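Beta-glucanase (Bacteroides thetaiotaomicron, PDB 6EUG) probably hydrolyses beta-1,3-linked galactose in arabinogalactan through its glycoside hydrolase family 43 domain, the part of a longer glycosidase present here. Local coordinates at residues A92-I103 with A150-S158; H128-A139 with G209-L217. One frame throughout, in Å; residues are numbered along the deposited sequence.

Contact 1 of 2, residues A92-I103 with A150-S158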
loop_
_atom_site.group_PDB
_atom_site.type_symbol
_atom_site.label_atom_id
_atom_site.label_comp_id
_atom_site.label_asym_id
_atom_site.label_seq_id
_atom_site.Cartn_x
_atom_site.Cartn_y
_atom_site.Cartn_z
ATOM N N ALA A 92 11.600 11.095 8.076
ATOM C CA ALA A 92 10.850 12.059 7.247
ATOM C C ALA A 92 9.544 12.471 7.917
ATOM O O ALA A 92 9.137 13.625 7.822
ATOM C CB ALA A 92 10.534 11.450 5.874
ATOM N N LEU A 93 8.842 11.517 8.544
ATOM C CA LEU A 93 7.630 11.840 9.354
ATOM C C LEU A 93 7.793 11.167 10.706
ATOM O O LEU A 93 7.699 9.936 10.824
ATOM C CB LEU A 93 6.318 11.367 8.726
ATOM C CG LEU A 93 5.024 11.700 9.525
ATOM C CD1 LEU A 93 4.709 13.191 9.589
ATOM C CD2 LEU A 93 3.840 10.968 8.896
ATOM N N ALA A 94 8.053 11.998 11.715
ATOM C CA ALA A 94 8.287 11.530 13.085
ATOM C C ALA A 94 6.999 11.362 13.901
ATOM O O ALA A 94 6.054 12.160 13.780
ATOM C CB ALA A 94 9.180 12.542 13.793
ATOM N N VAL A 95 6.998 10.390 14.818
ATOM C CA VAL A 95 5.952 10.355 15.844
ATOM C C VAL A 95 6.002 11.647 16.652
ATOM O O VAL A 95 7.067 12.220 16.838
ATOM C CB VAL A 95 6.078 9.131 16.794
ATOM C CG1 VAL A 95 5.805 7.824 16.042
ATOM C CG2 VAL A 95 7.435 9.040 17.467
ATOM N N SER A 96 4.848 12.074 17.162
ATOM C CA SER A 96 4.693 13.343 17.916
ATOM C C SER A 96 4.997 13.181 19.416
ATOM O O SER A 96 4.701 12.137 20.019
ATOM C CB SER A 96 3.252 13.843 17.757
ATOM O OG SER A 96 3.029 15.083 18.408
ATOM N N GLU A 97 5.553 14.241 20.010
ATOM C CA GLU A 97 5.753 14.302 21.456
ATOM C C GLU A 97 4.529 14.940 22.186
ATOM O O GLU A 97 4.566 15.119 23.394
ATOM C CB GLU A 97 7.044 15.089 21.782
ATOM C CG GLU A 97 8.319 14.495 21.164
ATOM C CD GLU A 97 9.565 15.339 21.364
ATOM O OE1 GLU A 97 9.777 15.789 22.501
ATOM O OE2 GLU A 97 10.361 15.508 20.403
ATOM N N GLU A 98 3.482 15.313 21.465
ATOM C CA GLU A 98 2.277 15.913 22.074
ATOM C C GLU A 98 1.256 14.877 22.575
ATOM O O GLU A 98 0.771 14.031 21.788
ATOM C CB GLU A 98 1.623 16.830 21.044
ATOM C CG GLU A 98 2.545 17.939 20.576
ATOM C CD GLU A 98 1.805 19.060 19.875
ATOM O OE1 GLU A 98 2.113 20.242 20.189
ATOM O OE2 GLU A 98 0.914 18.762 19.030
ATOM N N GLU A 99 0.883 14.967 23.859
ATOM C CA GLU A 99 -0.123 14.078 24.447
ATOM C C GLU A 99 -1.447 14.162 23.699
ATOM O O GLU A 99 -1.981 15.261 23.453
ATOM C CB GLU A 99 -0.390 14.394 25.945
ATOM N N GLY A 100 -1.975 12.980 23.382
ATOM C CA GLY A 100 -3.247 12.807 22.696
ATOM C C GLY A 100 -3.288 13.070 21.199
ATOM O O GLY A 100 -4.355 12.988 20.602
ATOM N N HIS A 101 -2.147 13.388 20.597
ATOM C CA HIS A 101 -2.049 13.678 19.139
ATOM C C HIS A 101 -2.291 12.395 18.334
ATOM O O HIS A 101 -1.926 11.292 18.789
ATOM C CB HIS A 101 -0.675 14.248 18.800
ATOM C CG HIS A 101 -0.601 14.905 17.458
ATOM N ND1 HIS A 101 -0.325 14.213 16.300
ATOM C CD2 HIS A 101 -0.747 16.206 17.094
ATOM C CE1 HIS A 101 -0.326 15.054 15.277
ATOM N NE2 HIS A 101 -0.562 16.274 15.733
ATOM N N ASP A 102 -2.866 12.528 17.143
ATOM C CA ASP A 102 -3.175 11.352 16.310
ATOM C C ASP A 102 -1.908 10.514 16.047
ATOM O O ASP A 102 -1.990 9.283 16.019
ATOM C CB ASP A 102 -3.793 11.757 14.935
ATOM C CG ASP A 102 -5.280 12.137 15.003
ATOM O OD1 ASP A 102 -5.885 12.162 16.118
ATOM O OD2 ASP A 102 -5.853 12.431 13.893
ATOM N N ILE A 103 -0.757 11.157 15.833
ATOM C CA ILE A 103 0.515 10.412 15.613
ATOM C C ILE A 103 1.480 10.418 16.807
ATOM O O ILE A 103 2.712 10.302 16.647
ATOM C CB ILE A 103 1.220 10.786 14.286
ATOM C CG1 ILE A 103 1.596 12.263 14.199
ATOM C CG2 ILE A 103 0.332 10.386 13.106
ATOM C CD1 ILE A 103 2.640 12.549 13.130
ATOM N N ALA A 150 12.736 14.782 1.099
ATOM C CA ALA A 150 13.213 14.057 2.284
ATOM C C ALA A 150 12.540 14.459 3.587
ATOM O O ALA A 150 12.640 13.710 4.586
ATOM C CB ALA A 150 14.726 14.157 2.417
ATOM N N GLY A 151 11.878 15.621 3.606
ATOM C CA GLY A 151 11.208 16.116 4.819
ATOM C C GLY A 151 12.064 17.110 5.618
ATOM O O GLY A 151 13.175 17.458 5.204
ATOM N N PRO A 152 11.588 17.546 6.782
ATOM C CA PRO A 152 10.437 16.947 7.478
ATOM C C PRO A 152 9.043 17.228 6.884
ATOM O O PRO A 152 8.796 18.301 6.311
ATOM C CB PRO A 152 10.553 17.517 8.896
ATOM C CG PRO A 152 11.233 18.846 8.709
ATOM C CD PRO A 152 12.250 18.583 7.601
ATOM N N TYR A 153 8.174 16.220 7.000
ATOM C CA TYR A 153 6.763 16.321 6.686
ATOM C C TYR A 153 5.953 16.829 7.890
ATOM O O TYR A 153 6.232 16.480 9.062
ATOM C CB TYR A 153 6.199 14.937 6.210
ATOM C CG TYR A 153 6.698 14.533 4.824
ATOM C CD1 TYR A 153 8.064 14.193 4.597
ATOM C CD2 TYR A 153 5.834 14.536 3.709
ATOM C CE1 TYR A 153 8.543 13.904 3.307
ATOM C CE2 TYR A 153 6.312 14.209 2.416
ATOM C CZ TYR A 153 7.642 13.877 2.212
ATOM O OH TYR A 153 8.112 13.598 0.919
ATOM N N ARG A 154 4.914 17.614 7.570
ATOM C CA ARG A 154 3.944 18.145 8.544
ATOM C C ARG A 154 2.609 17.348 8.473
ATOM O O ARG A 154 1.933 17.355 7.440
ATOM C CB ARG A 154 3.691 19.639 8.285
ATOM C CG ARG A 154 2.521 20.249 9.074
ATOM C CD ARG A 154 2.390 21.771 8.865
ATOM N NE ARG A 154 2.228 22.206 7.462
ATOM C CZ ARG A 154 1.083 22.247 6.755
ATOM N NH1 ARG A 154 -0.087 21.843 7.259
ATOM N NH2 ARG A 154 1.116 22.694 5.504
ATOM N N PHE A 155 2.235 16.705 9.592
ATOM C CA PHE A 155 0.954 15.979 9.717
ATOM C C PHE A 155 -0.207 16.960 9.525
ATOM O O PHE A 155 -0.180 18.090 10.067
ATOM C CB PHE A 155 0.824 15.295 11.115
ATOM C CG PHE A 155 -0.535 14.705 11.399
ATOM C CD1 PHE A 155 -0.855 13.429 10.947
ATOM C CD2 PHE A 155 -1.512 15.417 12.103
ATOM C CE1 PHE A 155 -2.105 12.874 11.183
ATOM C CE2 PHE A 155 -2.777 14.867 12.325
ATOM C CZ PHE A 155 -3.078 13.589 11.876
ATOM N N ILE A 156 -1.191 16.543 8.738
ATOM C CA ILE A 156 -2.422 17.327 8.531
ATOM C C ILE A 156 -3.608 16.732 9.268
ATOM O O ILE A 156 -4.209 17.400 10.082
ATOM C CB ILE A 156 -2.767 17.517 7.037
ATOM C CG1 ILE A 156 -1.623 18.205 6.306
ATOM C CG2 ILE A 156 -4.053 18.317 6.894
ATOM C CD1 ILE A 156 -1.778 18.219 4.797
ATOM N N ARG A 157 -4.021 15.516 8.913
ATOM C CA ARG A 157 -5.206 14.896 9.534
ATOM C C ARG A 157 -5.257 13.391 9.224
ATOM O O ARG A 157 -4.449 12.902 8.422
ATOM C CB ARG A 157 -6.497 15.594 9.076
ATOM C CG ARG A 157 -6.907 15.250 7.652
ATOM C CD ARG A 157 -8.200 15.909 7.182
ATOM N NE ARG A 157 -8.002 17.353 6.976
ATOM C CZ ARG A 157 -7.596 17.973 5.852
ATOM N NH1 ARG A 157 -7.468 19.306 5.879
ATOM N NH2 ARG A 157 -7.282 17.323 4.719
ATOM N N SER A 158 -6.138 12.683 9.943
ATOM C CA SER A 158 -6.360 11.242 9.742
ATOM C C SER A 158 -7.839 10.944 9.867
ATOM O O SER A 158 -8.614 11.722 10.463
ATOM C CB SER A 158 -5.552 10.380 10.736
ATOM O OG SER A 158 -6.125 10.357 12.052
HETATM O O HOH W 1 7.931 15.096 10.869
HETATM O O HOH W 2 -7.062 14.199 12.417
#
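Backbone contact between 92-103 and 150-158 is confined to one end, where Tyr-153 N donates to Ala-92 O over 2.9 Å with an N-H...O angle of 176°. Two neighbouring blades of the five-bladed beta-propeller of family 43 meet here: the end of strand 87-94, at a classic beta bulge in which Ala-92 and Leu-93 both face Ile-75, and the outermost strand 154-159 of the next sheet. Gly-151, at positive phi, and a cis peptide before Pro-152 lead into the paired Tyr-153. Beyond that bond the chains diverge, and water 1 bridges the gap by accepting from Ala-94 N and donating to Tyr-153 O. Leu-93 lays its CD1 branch against Tyr-153 CB at about a right angle, while the phenol OH of Tyr-153 is hydrogen-bonded to Pro-149 O.

Phe-155 is the central side chain. With CG anti to the backbone N, its ring reaches the returning loop, where three residues in a row meet it. His-101 turns its edge to the face of Phe-155 in an offset edge-to-face pair, with ring centroids 5.0 Å apart and planes at 68°; CE1 of His-101 comes to 3.4 Å from CD2 of Phe-155. The imidazole is itself tied down by Ile-103 N, which donates to His-101 ND1. Ile-103 slides past Phe-155 in the opposite direction, its CD1 lying 3.9 Å from Phe-155 CB. At the ring's edge, near its plane, stands Asp-102 OD2. That oxygen also receives water 2, which accepts from Ser-158 N, and Ser-158 OG donates to Asp-102 OD2 over 2.8 Å, arriving 55° out of the carboxylate plane.

Contact 2 of 2, residues H128-A139 with G209-L217. With GIM (glucoimidazole), chain B.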
loop_
_atom_site.group_PDB
_atom_site.type_symbol
_atom_site.label_atom_id
_atom_site.label_comp_id
_atom_site.label_asym_id
_atom_site.label_seq_id
_atom_site.Cartn_x
_atom_site.Cartn_y
_atom_site.Cartn_z
ATOM N N HIS A 128 -1.004 4.233 6.545
ATOM C CA HIS A 128 -1.938 3.537 7.441
ATOM C C HIS A 128 -1.608 3.909 8.875
ATOM O O HIS A 128 -0.497 3.721 9.298
ATOM C CB HIS A 128 -1.778 2.023 7.195
ATOM C CG HIS A 128 -2.553 1.122 8.125
ATOM N ND1 HIS A 128 -2.270 -0.228 8.228
ATOM C CD2 HIS A 128 -3.586 1.358 8.978
ATOM C CE1 HIS A 128 -3.072 -0.771 9.129
ATOM N NE2 HIS A 128 -3.885 0.165 9.593
ATOM N N LEU A 129 -2.592 4.485 9.586
ATOM C CA LEU A 129 -2.469 4.865 10.988
ATOM C C LEU A 129 -3.438 4.072 11.874
ATOM O O LEU A 129 -4.611 3.942 11.538
ATOM C CB LEU A 129 -2.773 6.367 11.167
ATOM C CG LEU A 129 -2.707 6.931 12.606
ATOM C CD1 LEU A 129 -1.288 6.893 13.166
ATOM C CD2 LEU A 129 -3.228 8.359 12.627
ATOM N N GLU A 130 -2.944 3.571 13.021
ATOM C CA GLU A 130 -3.780 3.108 14.109
ATOM C C GLU A 130 -3.387 3.906 15.372
ATOM O O GLU A 130 -2.195 4.043 15.713
ATOM C CB GLU A 130 -3.624 1.601 14.360
ATOM C CG GLU A 130 -3.883 0.690 13.151
ATOM C CD GLU A 130 -5.333 0.539 12.723
ATOM O OE1 GLU A 130 -6.241 0.929 13.496
ATOM O OE2 GLU A 130 -5.577 -0.035 11.618
ATOM N N LEU A 131 -4.408 4.459 16.028
ATOM C CA LEU A 131 -4.225 5.310 17.192
ATOM C C LEU A 131 -3.627 4.531 18.372
ATOM O O LEU A 131 -3.898 3.338 18.547
ATOM C CB LEU A 131 -5.549 5.966 17.596
ATOM C CG LEU A 131 -6.283 6.839 16.567
ATOM C CD1 LEU A 131 -7.652 7.288 17.084
ATOM C CD2 LEU A 131 -5.444 8.046 16.188
ATOM N N LYS A 132 -2.764 5.209 19.122
ATOM C CA LYS A 132 -2.118 4.648 20.312
ATOM C C LYS A 132 -3.119 3.973 21.210
ATOM O O LYS A 132 -4.167 4.541 21.531
ATOM C CB LYS A 132 -1.399 5.777 21.097
ATOM C CG LYS A 132 -0.791 5.348 22.437
ATOM C CD LYS A 132 -0.120 6.481 23.208
ATOM C CE LYS A 132 0.508 5.952 24.511
ATOM N NZ LYS A 132 0.971 7.055 25.393
ATOM N N GLY A 133 -2.785 2.747 21.596
ATOM C CA GLY A 133 -3.546 1.991 22.580
ATOM C C GLY A 133 -4.815 1.328 22.085
ATOM O O GLY A 133 -5.534 0.737 22.902
ATOM N N GLN A 134 -5.119 1.455 20.779
ATOM C CA GLN A 134 -6.368 0.944 20.207
ATOM C C GLN A 134 -6.197 -0.275 19.289
ATOM O O GLN A 134 -7.130 -0.653 18.571
ATOM C CB GLN A 134 -7.149 2.096 19.509
ATOM C CG GLN A 134 -7.405 3.255 20.462
ATOM C CD GLN A 134 -8.495 4.211 20.012
ATOM O OE1 GLN A 134 -9.528 3.806 19.483
ATOM N NE2 GLN A 134 -8.270 5.501 20.238
ATOM N N GLY A 135 -5.033 -0.926 19.330
ATOM C CA GLY A 135 -4.768 -2.089 18.460
ATOM C C GLY A 135 -4.880 -1.706 16.974
ATOM O O GLY A 135 -4.402 -0.664 16.560
ATOM N N TYR A 136 -5.527 -2.545 16.182
ATOM C CA TYR A 136 -5.832 -2.224 14.771
ATOM C C TYR A 136 -7.333 -1.825 14.552
ATOM O O TYR A 136 -7.837 -1.825 13.426
ATOM C CB TYR A 136 -5.395 -3.394 13.847
ATOM C CG TYR A 136 -3.886 -3.498 13.599
ATOM C CD1 TYR A 136 -3.069 -4.220 14.459
ATOM C CD2 TYR A 136 -3.290 -2.904 12.484
ATOM C CE1 TYR A 136 -1.695 -4.328 14.251
ATOM C CE2 TYR A 136 -1.914 -2.997 12.270
ATOM C CZ TYR A 136 -1.114 -3.730 13.156
ATOM O OH TYR A 136 0.258 -3.856 12.992
ATOM N N GLY A 137 -8.033 -1.470 15.621
ATOM C CA GLY A 137 -9.420 -1.016 15.556
ATOM C C GLY A 137 -9.726 0.192 14.674
ATOM O O GLY A 137 -10.603 0.114 13.832
ATOM N N PRO A 138 -9.027 1.330 14.883
ATOM C CA PRO A 138 -9.406 2.549 14.154
ATOM C C PRO A 138 -9.405 2.500 12.611
ATOM O O PRO A 138 -10.212 3.183 11.987
ATOM C CB PRO A 138 -8.428 3.608 14.705
ATOM C CG PRO A 138 -8.117 3.113 16.086
ATOM C CD PRO A 138 -8.082 1.611 15.976
ATOM N N ALA A 139 -8.458 1.762 12.008
ATOM C CA ALA A 139 -8.382 1.547 10.570
ATOM C C ALA A 139 -8.434 2.841 9.779
ATOM O O ALA A 139 -9.341 3.037 8.953
ATOM C CB ALA A 139 -9.473 0.557 10.117
ATOM N N GLY A 209 -17.352 6.597 7.811
ATOM C CA GLY A 209 -16.341 6.338 6.771
ATOM C C GLY A 209 -15.823 4.905 6.662
ATOM O O GLY A 209 -15.812 4.126 7.618
ATOM N N GLN A 210 -15.341 4.590 5.472
ATOM C CA GLN A 210 -14.854 3.248 5.147
ATOM C C GLN A 210 -13.478 3.007 5.770
ATOM O O GLN A 210 -12.648 3.940 5.861
ATOM C CB GLN A 210 -14.799 3.064 3.622
ATOM C CG GLN A 210 -16.164 3.247 2.946
ATOM C CD GLN A 210 -17.191 2.245 3.421
ATOM O OE1 GLN A 210 -16.948 1.032 3.360
ATOM N NE2 GLN A 210 -18.367 2.747 3.908
ATOM N N MET A 211 -13.258 1.766 6.212
ATOM C CA MET A 211 -12.013 1.377 6.858
ATOM C C MET A 211 -10.869 1.366 5.867
ATOM O O MET A 211 -11.073 1.089 4.703
ATOM C CB MET A 211 -12.135 -0.014 7.502
ATOM C CG MET A 211 -13.157 -0.100 8.646
ATOM S SD MET A 211 -13.473 -1.773 9.223
ATOM C CE MET A 211 -11.898 -2.200 9.977
ATOM N N SER A 212 -9.674 1.736 6.341
ATOM C CA SER A 212 -8.445 1.711 5.509
ATOM C C SER A 212 -7.311 1.144 6.306
ATOM O O SER A 212 -6.946 1.740 7.324
ATOM C CB SER A 212 -8.097 3.161 5.040
ATOM O OG SER A 212 -6.989 3.190 4.139
ATOM N N ARG A 213 -6.767 -0.011 5.873
ATOM C CA ARG A 213 -5.590 -0.609 6.479
ATOM C C ARG A 213 -4.424 -0.632 5.462
ATOM O O ARG A 213 -3.901 0.447 5.151
ATOM C CB ARG A 213 -5.906 -1.949 7.191
ATOM C CG ARG A 213 -6.871 -1.798 8.359
ATOM C CD ARG A 213 -6.567 -2.833 9.445
ATOM N NE ARG A 213 -7.496 -2.844 10.583
ATOM C CZ ARG A 213 -8.571 -3.631 10.688
ATOM N NH1 ARG A 213 -8.940 -4.447 9.690
ATOM N NH2 ARG A 213 -9.316 -3.580 11.793
ATOM N N ASP A 214 -4.037 -1.787 4.918
ATOM C CA ASP A 214 -3.001 -1.807 3.891
ATOM C C ASP A 214 -3.454 -0.894 2.716
ATOM O O ASP A 214 -4.654 -0.855 2.373
ATOM C CB ASP A 214 -2.743 -3.211 3.323
ATOM C CG ASP A 214 -2.010 -4.141 4.272
ATOM O OD1 ASP A 214 -1.647 -3.790 5.423
ATOM O OD2 ASP A 214 -1.736 -5.277 3.811
ATOM N N MET A 215 -2.502 -0.127 2.179
ATOM C CA MET A 215 -2.792 0.899 1.151
ATOM C C MET A 215 -1.627 1.233 0.230
ATOM O O MET A 215 -0.457 0.949 0.521
ATOM C CB MET A 215 -3.286 2.196 1.829
ATOM C CG MET A 215 -2.348 2.816 2.873
ATOM S SD MET A 215 -2.215 4.621 2.917
ATOM C CE MET A 215 -1.203 4.852 1.440
ATOM N N THR A 216 -1.977 1.870 -0.903
ATOM C CA THR A 216 -1.024 2.502 -1.750
ATOM C C THR A 216 -1.648 3.711 -2.456
ATOM O O THR A 216 -2.821 4.062 -2.204
ATOM C CB THR A 216 -0.378 1.507 -2.718
ATOM O OG1 THR A 216 0.801 2.086 -3.304
ATOM C CG2 THR A 216 -1.358 1.040 -3.831
ATOM N N LEU A 217 -0.814 4.359 -3.265
ATOM C CA LEU A 217 -1.181 5.548 -4.076
ATOM C C LEU A 217 -0.777 5.359 -5.512
ATOM O O LEU A 217 0.229 4.689 -5.789
ATOM C CB LEU A 217 -0.480 6.818 -3.548
ATOM C CG LEU A 217 -0.751 7.273 -2.109
ATOM C CD1 LEU A 217 0.164 8.442 -1.674
ATOM C CD2 LEU A 217 -2.212 7.652 -1.883
HETATM C C1 GIM B . -0.518 -7.441 7.600
HETATM C C2 GIM B . -0.133 -6.254 6.805
HETATM N N10 GIM B . -0.094 -7.733 8.843
HETATM C C3 GIM B . 1.111 -5.595 7.428
HETATM C C4 GIM B . 0.928 -5.516 8.974
HETATM C C5 GIM B . 0.911 -6.926 9.586
HETATM C C6 GIM B . 0.633 -6.924 11.088
HETATM C C7 GIM B . -1.525 -9.300 8.200
HETATM C C8 GIM B . -0.695 -8.892 9.225
HETATM N N1 GIM B . -1.401 -8.393 7.205
HETATM O O3 GIM B . 1.288 -4.264 6.918
HETATM O O2 GIM B . -0.065 -6.640 5.407
HETATM O O4 GIM B . -0.259 -4.790 9.382
HETATM O O6 GIM B . -0.710 -6.523 11.347
HETATM O O HOH W 3 -0.481 -1.746 6.715
#
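The glucoimidazole pocket of this family 43 propeller is bordered by the contact of 128-139 with 209-217, which supplies two of its residues, Tyr-136 and Asp-214. Asp-214 OD2 accepts from O2 of the ligand over 2.7 Å. Water 3 lies within hydrogen-bonding distance of His-128 ND1, Asp-214 OD1 and ligand O3, so both segments share one solvent bridge to the sugar-like ring of the ligand.

Behind this first shell, Arg-213 joins the segments. Its CA sits over the His-128 ring in a CH-pi contact, 3.6 Å from the centroid and only 6° off the normal. The chain then bends at chi2 (-148°) and carries the guanidinium side-on to Tyr-136 O, which is gripped by both NE and NH2, the latter at 2.8 Å. The two bonds differ: NE approaches in the carbonyl plane on a lone pair, whereas NH2 stands above that plane. This double grip limits rotation of the guanidinium, NH1 is bonded to Asn-234 and holds it from a further nitrogen, and the backbone of Tyr-136, whose OH is bonded to Glu-110, is fixed in turn.

Glu-130 completes the network. Its OE2 accepts from His-128 NE2 over 2.6 Å on the anti side, and lies 3.6 Å from Arg-213 NE in a longer salt bridge, while OE1 takes Ala-139 N on its syn side. The NE2 bond and water 3, both at the ring edge in its plane, fix the turn of the imidazole. Nearby, Ser-212 N donates to Ala-139 O, and Ala-139 CB packs on Met-211 CE.

Strand 122-130 is flanked here by strand 108-117, which brings Glu-110 beside His-128; Ser-212 and Met-215 lean on strand 225-231, the neighbour of 215-219 in the third sheet, and Met-211 reaches helix 200-205.

From the N terminus, strand 87-94 ends the first four-stranded sheet, and the chain loops through 103 into the second. Contact 1 closes when the last strand of that second sheet, 154-159, comes back against the loop. Residues 128-139, the end of its second strand and the turn that follows, lie within this closure, but their partner 209-217 comes later, past three helices at the start of the third sheet. The contacts therefore cross along the chain. Contact 1 ties the first sheet to the second, contact 2 the second to the third. Their centres are 15 Å apart, joined by Leu-129, whose CD2 lies 3.6 Å from Ser-158 OG, and by Leu-131 beside Asp-102.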